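Side-chain contacts in sgbp-b (Bacteroides uniformis, PDB 7K44), which probably binds xyloglucan at the bacterial cell surface as a surface glycan-binding protein of a complex xyloglucan utilization locus: residues T39-E44 and F149-S154; T47-V52 and V62-A67; W267-A272 and T345-F350. All blocks are in the same frame, centred on the assembly; numbering follows the deposited sequence. Where two conformers were deposited one is given.

Contact 1: residues T39-E44 and F149-S154; sequences TTFPVE and FMDIVS
Phe41, in the loop that leaves strand 33-39, faces Met150 and Asp151, which lie in the turn just ahead of strand 152-157; the peptide bond from Phe41 to Pro42 is cis, while Asp151 takes a left-handed helical conformation (phi and psi both 57°). The ring of Phe41 carries the apolar half of the contact. Its CE2 lies 3.9 Å from Met150 SD, and the sulfur, 5.0 Å from the ring centroid, stands 58° off the ring normal, an oblique approach that is neither stacked nor edge-on. Met150 brings its sulfur there with CG set between the backbone N and the carbonyl carbon (chi1 48°) and with further bends at chi2 and chi3. On one face of the ring, Thr39 CG2 sits 4.0 Å above the plane, offset toward the rim, from within the same loop. No hydrogen bond joins the segments directly. The Asp151 carboxylate has two conformers, and in one of them OD2 approaches the ring edge at 4.3 Å from Phe41 CD2, while a water donates both to Asp151 OD2 (2.8 Å) and to Thr39 O (2.8 Å). The whole is a small surface contact between two consecutive beta sandwiches, the second an IPT/TIG domain, centred on a Met-aromatic pair beside a water bridge that one Asp151 conformer makes.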
# COMPACT_ATOMS: atom_id res chain seq x y z
N THR A 39 18.19 -1.30 -19.16
CA THR A 39 19.30 -2.23 -19.31
C THR A 39 19.06 -3.44 -18.42
O THR A 39 18.25 -3.39 -17.48
CB THR A 39 20.64 -1.58 -18.93
OG1 THR A 39 21.71 -2.42 -19.38
CG2 THR A 39 20.75 -1.37 -17.42
N THR A 40 19.78 -4.51 -18.72
CA THR A 40 19.78 -5.71 -17.90
C THR A 40 21.04 -5.73 -17.04
O THR A 40 22.11 -5.30 -17.47
CB THR A 40 19.73 -6.97 -18.77
OG1 THR A 40 20.74 -6.92 -19.78
CG2 THR A 40 18.37 -7.09 -19.45
N PHE A 41 20.90 -6.22 -15.83
CA PHE A 41 21.98 -6.23 -14.86
C PHE A 41 22.55 -7.63 -14.71
O PHE A 41 21.85 -8.63 -14.91
CB PHE A 41 21.49 -5.74 -13.49
CG PHE A 41 21.14 -4.28 -13.47
CD1 PHE A 41 22.14 -3.32 -13.38
CD2 PHE A 41 19.82 -3.86 -13.54
CE1 PHE A 41 21.83 -1.97 -13.36
CE2 PHE A 41 19.50 -2.51 -13.53
CZ PHE A 41 20.50 -1.56 -13.44
N PRO A 42 23.85 -7.75 -14.39
CA PRO A 42 24.78 -6.62 -14.27
C PRO A 42 25.18 -6.13 -15.65
O PRO A 42 25.08 -6.88 -16.61
CB PRO A 42 25.98 -7.24 -13.57
CG PRO A 42 25.97 -8.66 -14.02
CD PRO A 42 24.51 -9.04 -14.10
N VAL A 43 25.58 -4.87 -15.73
CA VAL A 43 25.99 -4.29 -17.01
C VAL A 43 27.44 -4.70 -17.25
O VAL A 43 28.34 -4.28 -16.53
CB VAL A 43 25.84 -2.77 -17.01
CG1 VAL A 43 26.22 -2.21 -18.36
CG2 VAL A 43 24.40 -2.38 -16.64
N GLU A 44 27.65 -5.56 -18.24
CA GLU A 44 28.96 -6.02 -18.65
C GLU A 44 29.33 -5.38 -19.98
O GLU A 44 28.52 -4.73 -20.63
CB GLU A 44 28.97 -7.55 -18.80
CG GLU A 44 28.44 -8.33 -17.60
CD GLU A 44 29.44 -8.43 -16.46
OE1 GLU A 44 29.05 -8.88 -15.36
OE2 GLU A 44 30.61 -8.05 -16.66
N PHE A 149 12.23 -2.18 -8.09
CA PHE A 149 11.33 -3.28 -8.45
C PHE A 149 11.59 -3.84 -9.86
O PHE A 149 10.73 -4.52 -10.42
CB PHE A 149 9.87 -2.82 -8.35
CG PHE A 149 9.39 -2.57 -6.93
CD1 PHE A 149 10.02 -3.14 -5.84
CD2 PHE A 149 8.27 -1.77 -6.71
CE1 PHE A 149 9.55 -2.90 -4.55
CE2 PHE A 149 7.79 -1.54 -5.43
CZ PHE A 149 8.43 -2.10 -4.34
N MET A 150 12.75 -3.58 -10.44
CA MET A 150 13.09 -4.10 -11.76
C MET A 150 13.34 -5.60 -11.70
O MET A 150 13.84 -6.13 -10.70
CB MET A 150 14.38 -3.43 -12.22
CG MET A 150 15.43 -3.46 -11.10
SD MET A 150 16.56 -2.08 -11.04
CE MET A 150 15.48 -0.76 -10.56
N ASP A 151 13.02 -6.30 -12.79
CA ASP A 151 13.34 -7.72 -12.96
C ASP A 151 12.75 -8.56 -11.83
O ASP A 151 13.45 -9.29 -11.12
CB ASP A 151 14.84 -7.95 -13.10
CG ASP A 151 15.44 -7.15 -14.23
OD1 ASP A 151 14.80 -7.06 -15.30
OD2 ASP A 151 16.55 -6.61 -14.05
N ILE A 152 11.43 -8.46 -11.68
CA ILE A 152 10.74 -9.19 -10.63
C ILE A 152 10.77 -10.68 -10.92
O ILE A 152 10.50 -11.12 -12.05
CB ILE A 152 9.30 -8.68 -10.47
CG1 ILE A 152 9.30 -7.32 -9.80
CG2 ILE A 152 8.46 -9.68 -9.66
CD1 ILE A 152 7.93 -6.75 -9.63
N VAL A 153 11.08 -11.47 -9.90
CA VAL A 153 11.05 -12.92 -9.98
C VAL A 153 9.80 -13.49 -9.33
O VAL A 153 9.20 -14.43 -9.85
CB VAL A 153 12.34 -13.50 -9.34
CG1 VAL A 153 12.25 -15.00 -9.23
CG2 VAL A 153 13.55 -13.09 -10.16
N SER A 154 9.40 -12.95 -8.18
CA SER A 154 8.25 -13.51 -7.48
C SER A 154 7.74 -12.49 -6.49
O SER A 154 8.46 -11.61 -6.03
CB SER A 154 8.62 -14.81 -6.75
OG SER A 154 9.60 -14.56 -5.75
O HOH W 1 16.44 -4.24 -15.47

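Contact 2: residues T47-V52 and V62-A67; sequences TPLRIV and VYFTTA
Leu49 and Ile51, on alternate positions of strand 48-54, meet Phe64 and Val62 of strand 59-65 through methyl groups and a ring edge. Leu49 CD2 comes near the plane of the Phe64 ring, at its edge, 4.5 Å from Phe64 CZ. Two residues along each strand, forward from Leu49 and back from Phe64, Ile51 CD1 lies 4.3 Å from Val62 CG1; with CD1 anti to CA (chi2 173°), the isoleucine spans a separation in which its CA is 10.2 Å from the CA of Val62. That spacing belongs to strands of two facing sheets, not to neighbours within one. Each strand is held in its own sheet: Leu49 and Ile51 pair through their backbones with Phe94 and Ile92, while strand 59-65 runs beside strand 103-110. In the next shell, Ile51 also packs on Ile34, Phe94, Leu106 and Val108, and Phe64 makes an edge-to-face pair with Phe119 and touches Leu100. Ala67 N donates to Thr65 OG1 (3.2 Å) and closes an ST turn just past the strand. No hydrogen bond crosses between the two segments, and all four touching residues are buried: cohesion here is probably non-directional, from van der Waals contact and burial of apolar surface.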
# COMPACT_ATOMS: atom_id res chain seq x y z
N THR A 47 26.81 -5.13 -22.99
CA THR A 47 25.40 -5.14 -22.59
C THR A 47 24.67 -3.97 -23.24
O THR A 47 25.12 -2.82 -23.13
CB THR A 47 25.28 -5.03 -21.08
OG1 THR A 47 25.84 -6.20 -20.47
CG2 THR A 47 23.80 -4.92 -20.68
N PRO A 48 23.54 -4.20 -23.90
CA PRO A 48 22.81 -3.08 -24.49
C PRO A 48 22.16 -2.21 -23.43
O PRO A 48 21.62 -2.70 -22.44
CB PRO A 48 21.73 -3.77 -25.35
CG PRO A 48 22.19 -5.17 -25.50
CD PRO A 48 22.96 -5.50 -24.27
N LEU A 49 22.23 -0.89 -23.64
CA LEU A 49 21.51 0.07 -22.82
C LEU A 49 20.69 0.97 -23.74
O LEU A 49 21.05 1.19 -24.90
CB LEU A 49 22.47 0.97 -22.00
CG LEU A 49 23.33 0.33 -20.91
CD1 LEU A 49 24.68 -0.06 -21.47
CD2 LEU A 49 23.51 1.28 -19.74
N ARG A 50 19.60 1.51 -23.20
CA ARG A 50 18.83 2.52 -23.92
C ARG A 50 18.56 3.70 -22.99
O ARG A 50 17.90 3.54 -21.96
CB ARG A 50 17.51 1.95 -24.45
CG ARG A 50 16.83 2.87 -25.46
CD ARG A 50 15.45 2.35 -25.86
NE ARG A 50 15.52 1.11 -26.63
CZ ARG A 50 14.45 0.47 -27.11
NH1 ARG A 50 13.24 0.97 -26.89
NH2 ARG A 50 14.60 -0.65 -27.79
N ILE A 51 19.06 4.87 -23.37
CA ILE A 51 18.73 6.10 -22.65
C ILE A 51 17.37 6.60 -23.14
O ILE A 51 17.18 6.81 -24.34
CB ILE A 51 19.81 7.16 -22.86
CG1 ILE A 51 21.17 6.64 -22.44
CG2 ILE A 51 19.44 8.43 -22.10
CD1 ILE A 51 22.32 7.59 -22.80
N VAL A 52 16.45 6.81 -22.21
CA VAL A 52 15.09 7.26 -22.51
C VAL A 52 14.90 8.65 -21.94
O VAL A 52 15.07 8.86 -20.73
CB VAL A 52 14.04 6.29 -21.95
CG1 VAL A 52 12.64 6.81 -22.23
CG2 VAL A 52 14.24 4.91 -22.56
N VAL A 62 28.40 11.13 -25.79
CA VAL A 62 27.75 10.30 -24.78
C VAL A 62 28.87 9.65 -23.99
O VAL A 62 29.79 9.07 -24.58
CB VAL A 62 26.84 9.24 -25.43
CG1 VAL A 62 26.22 8.34 -24.36
CG2 VAL A 62 25.76 9.91 -26.26
N TYR A 63 28.81 9.75 -22.67
CA TYR A 63 29.92 9.20 -21.89
C TYR A 63 29.48 8.90 -20.47
O TYR A 63 28.55 9.52 -19.95
CB TYR A 63 31.15 10.12 -21.90
CG TYR A 63 30.93 11.49 -21.29
CD1 TYR A 63 30.42 12.54 -22.05
CD2 TYR A 63 31.25 11.75 -19.96
CE1 TYR A 63 30.22 13.80 -21.51
CE2 TYR A 63 31.06 13.01 -19.41
CZ TYR A 63 30.54 14.03 -20.18
OH TYR A 63 30.34 15.28 -19.64
N PHE A 64 30.17 7.94 -19.86
CA PHE A 64 30.09 7.69 -18.43
C PHE A 64 31.17 8.50 -17.72
O PHE A 64 32.28 8.66 -18.24
CB PHE A 64 30.32 6.20 -18.13
CG PHE A 64 29.27 5.29 -18.72
CD1 PHE A 64 29.39 4.82 -20.03
CD2 PHE A 64 28.19 4.87 -17.97
CE1 PHE A 64 28.43 3.96 -20.57
CE2 PHE A 64 27.23 4.01 -18.50
CZ PHE A 64 27.36 3.56 -19.81
N THR A 65 30.82 9.01 -16.54
CA THR A 65 31.73 9.84 -15.75
C THR A 65 31.68 9.39 -14.30
O THR A 65 30.66 8.92 -13.81
CB THR A 65 31.39 11.33 -15.86
OG1 THR A 65 32.39 12.10 -15.17
CG2 THR A 65 30.04 11.66 -15.27
N THR A 66 32.81 9.54 -13.60
CA THR A 66 32.80 9.31 -12.16
C THR A 66 32.09 10.43 -11.41
O THR A 66 31.68 10.22 -10.26
CB THR A 66 34.23 9.15 -11.64
OG1 THR A 66 35.04 10.20 -12.17
CG2 THR A 66 34.80 7.80 -12.05
N ALA A 67 31.94 11.60 -12.02
CA ALA A 67 31.26 12.71 -11.38
C ALA A 67 29.80 12.37 -11.11
O ALA A 67 29.14 11.66 -11.88
CB ALA A 67 31.32 13.95 -12.26

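Contact 3: residues W267-A272 and T345-F350; sequences WGIDTA and TTWGEF
Trp267, in the loop after strand 255-264, and Phe350, on helix 347-352, form a T-shaped aromatic pair. The edge of Phe350 points at the face of the Trp267 six-membered ring, with centroids 5.2 Å apart and planes at 89°; Phe350 CE2 comes within 3.7 Å of Trp267 CE3, offset toward the rim of the indole. A second aromatic neighbour arrives differently, since Trp347 CH2 lies near the plane of the Trp267 ring, at its edge, 3.9 Å from Trp267 CE3. Both helix residues direct their rings with CG anti to the backbone N (chi1 169° for Trp347, 171° for Phe350). Phe350 also makes a cation-pi contact with Lys306.

Aliphatic packing adds Ile269, whose CD1 touches Trp347 CZ2 at 3.8 Å, the two side chains crossing at about a right angle. The polar links run through a water and through backbone carbonyls. Trp347 NE1 donates to a water lying in the plane of the indole (3.0 Å from NE1), which in turn donates to Ile269 O at 2.7 Å. Trp267 NE1 is bound by the carbonyl of Asp356. Trp267 O accepts from Gln351 NE2 and approaches Trp347 CZ2 obliquely at 3.2 Å, over neither face nor edge. Within the segments, Thr346 OG1 N-caps the helix by accepting from Glu349 N, and Asp270 OD1 makes an Asx turn with Ala272 N.

Trp267, Ile269 and Trp347 all pack on Val382 of strand 371-384, and Leu305 of strand 300-305 meets both Trp267 and Phe350, so this short helix and the loop together touch strands of both sheets of the glycan-binding domain.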
# COMPACT_ATOMS: atom_id res chain seq x y z
N TRP A 267 -11.51 -11.14 22.09
CA TRP A 267 -10.27 -10.41 22.35
C TRP A 267 -9.12 -11.31 22.77
O TRP A 267 -8.00 -10.81 22.96
CB TRP A 267 -10.51 -9.31 23.39
CG TRP A 267 -11.61 -8.36 22.99
CD1 TRP A 267 -12.91 -8.40 23.40
CD2 TRP A 267 -11.49 -7.23 22.11
NE1 TRP A 267 -13.62 -7.37 22.81
CE2 TRP A 267 -12.77 -6.63 22.03
CE3 TRP A 267 -10.44 -6.68 21.37
CZ2 TRP A 267 -13.01 -5.51 21.25
CZ3 TRP A 267 -10.68 -5.55 20.60
CH2 TRP A 267 -11.97 -4.98 20.54
N GLY A 268 -9.34 -12.61 22.91
CA GLY A 268 -8.31 -13.50 23.41
C GLY A 268 -7.28 -13.93 22.38
O GLY A 268 -7.15 -15.13 22.09
N ILE A 269 -6.53 -12.98 21.83
CA ILE A 269 -5.53 -13.29 20.82
C ILE A 269 -4.42 -14.14 21.44
O ILE A 269 -3.96 -13.89 22.56
CB ILE A 269 -4.98 -11.98 20.23
CG1 ILE A 269 -6.07 -11.26 19.42
CG2 ILE A 269 -3.75 -12.25 19.35
CD1 ILE A 269 -5.75 -9.81 19.11
N ASP A 270 -4.00 -15.17 20.70
CA ASP A 270 -2.87 -16.01 21.10
C ASP A 270 -1.68 -15.15 21.48
O ASP A 270 -1.27 -14.26 20.71
CB ASP A 270 -2.53 -16.91 19.90
CG ASP A 270 -1.38 -17.88 20.17
OD1 ASP A 270 -0.70 -17.78 21.22
OD2 ASP A 270 -1.16 -18.76 19.31
N THR A 271 -1.11 -15.41 22.66
CA THR A 271 0.00 -14.59 23.15
C THR A 271 1.25 -14.70 22.28
O THR A 271 2.10 -13.81 22.33
CB THR A 271 0.36 -14.94 24.59
OG1 THR A 271 0.67 -16.34 24.68
CG2 THR A 271 -0.80 -14.62 25.53
N ALA A 272 1.38 -15.77 21.49
CA ALA A 272 2.51 -15.86 20.58
C ALA A 272 2.45 -14.82 19.48
O ALA A 272 3.46 -14.54 18.84
CB ALA A 272 2.60 -17.26 19.98
N THR A 345 -3.33 0.63 30.05
CA THR A 345 -1.99 0.88 29.51
C THR A 345 -1.34 -0.33 28.88
O THR A 345 -0.38 -0.16 28.11
CB THR A 345 -1.04 1.43 30.60
OG1 THR A 345 -1.02 0.53 31.72
CG2 THR A 345 -1.48 2.81 31.05
N THR A 346 -1.79 -1.54 29.20
CA THR A 346 -1.26 -2.74 28.57
C THR A 346 -2.41 -3.53 27.95
O THR A 346 -3.56 -3.42 28.38
CB THR A 346 -0.49 -3.65 29.53
OG1 THR A 346 -1.39 -4.21 30.49
CG2 THR A 346 0.63 -2.88 30.23
N TRP A 347 -2.06 -4.30 26.93
CA TRP A 347 -3.04 -5.14 26.25
C TRP A 347 -3.72 -6.09 27.23
O TRP A 347 -4.95 -6.22 27.24
CB TRP A 347 -2.32 -5.91 25.13
CG TRP A 347 -3.13 -6.99 24.50
CD1 TRP A 347 -2.84 -8.31 24.50
CD2 TRP A 347 -4.35 -6.84 23.77
NE1 TRP A 347 -3.80 -9.01 23.81
CE2 TRP A 347 -4.75 -8.12 23.36
CE3 TRP A 347 -5.15 -5.74 23.42
CZ2 TRP A 347 -5.91 -8.35 22.62
CZ3 TRP A 347 -6.30 -5.96 22.70
CH2 TRP A 347 -6.67 -7.26 22.31
N GLY A 348 -2.93 -6.72 28.10
CA GLY A 348 -3.50 -7.67 29.05
C GLY A 348 -4.51 -7.03 29.98
O GLY A 348 -5.54 -7.64 30.30
N GLU A 349 -4.24 -5.81 30.43
CA GLU A 349 -5.20 -5.13 31.28
C GLU A 349 -6.49 -4.82 30.52
O GLU A 349 -7.59 -4.96 31.07
CB GLU A 349 -4.59 -3.88 31.93
CG GLU A 349 -3.40 -4.18 32.87
CD GLU A 349 -3.79 -4.94 34.14
OE1 GLU A 349 -3.74 -4.33 35.23
OE2 GLU A 349 -4.13 -6.14 34.06
N PHE A 350 -6.39 -4.44 29.24
CA PHE A 350 -7.61 -4.26 28.46
C PHE A 350 -8.37 -5.57 28.29
O PHE A 350 -9.61 -5.58 28.32
CB PHE A 350 -7.29 -3.66 27.08
CG PHE A 350 -8.48 -3.66 26.16
CD1 PHE A 350 -9.52 -2.75 26.35
CD2 PHE A 350 -8.57 -4.57 25.12
CE1 PHE A 350 -10.62 -2.74 25.52
CE2 PHE A 350 -9.68 -4.58 24.28
CZ PHE A 350 -10.71 -3.65 24.47
O HOH W 2 -2.74 -11.76 23.56

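Contacts 1 and 2 are neighbours, with centres about 16 Å apart, and contact 2 is nested within the loop that contact 1 closes. They meet mainly through Thr39, whose OG1 makes a probable hydrogen bond to Pro48 O (3.1 Å), so the loop of contact 1 is tied to the start of strand 48-54. Contact 3 is remote: its centre is about 44 Å from that of contact 1 (nearest atoms about 25 Å) and about 56 Å from that of contact 2 (nearest atoms about 45 Å), across the chain's centre from the latter. It shares its domain with the calcium site of Asn213, Asp215, Asp241, Lys243 and Asp378, none of which belongs to any contact.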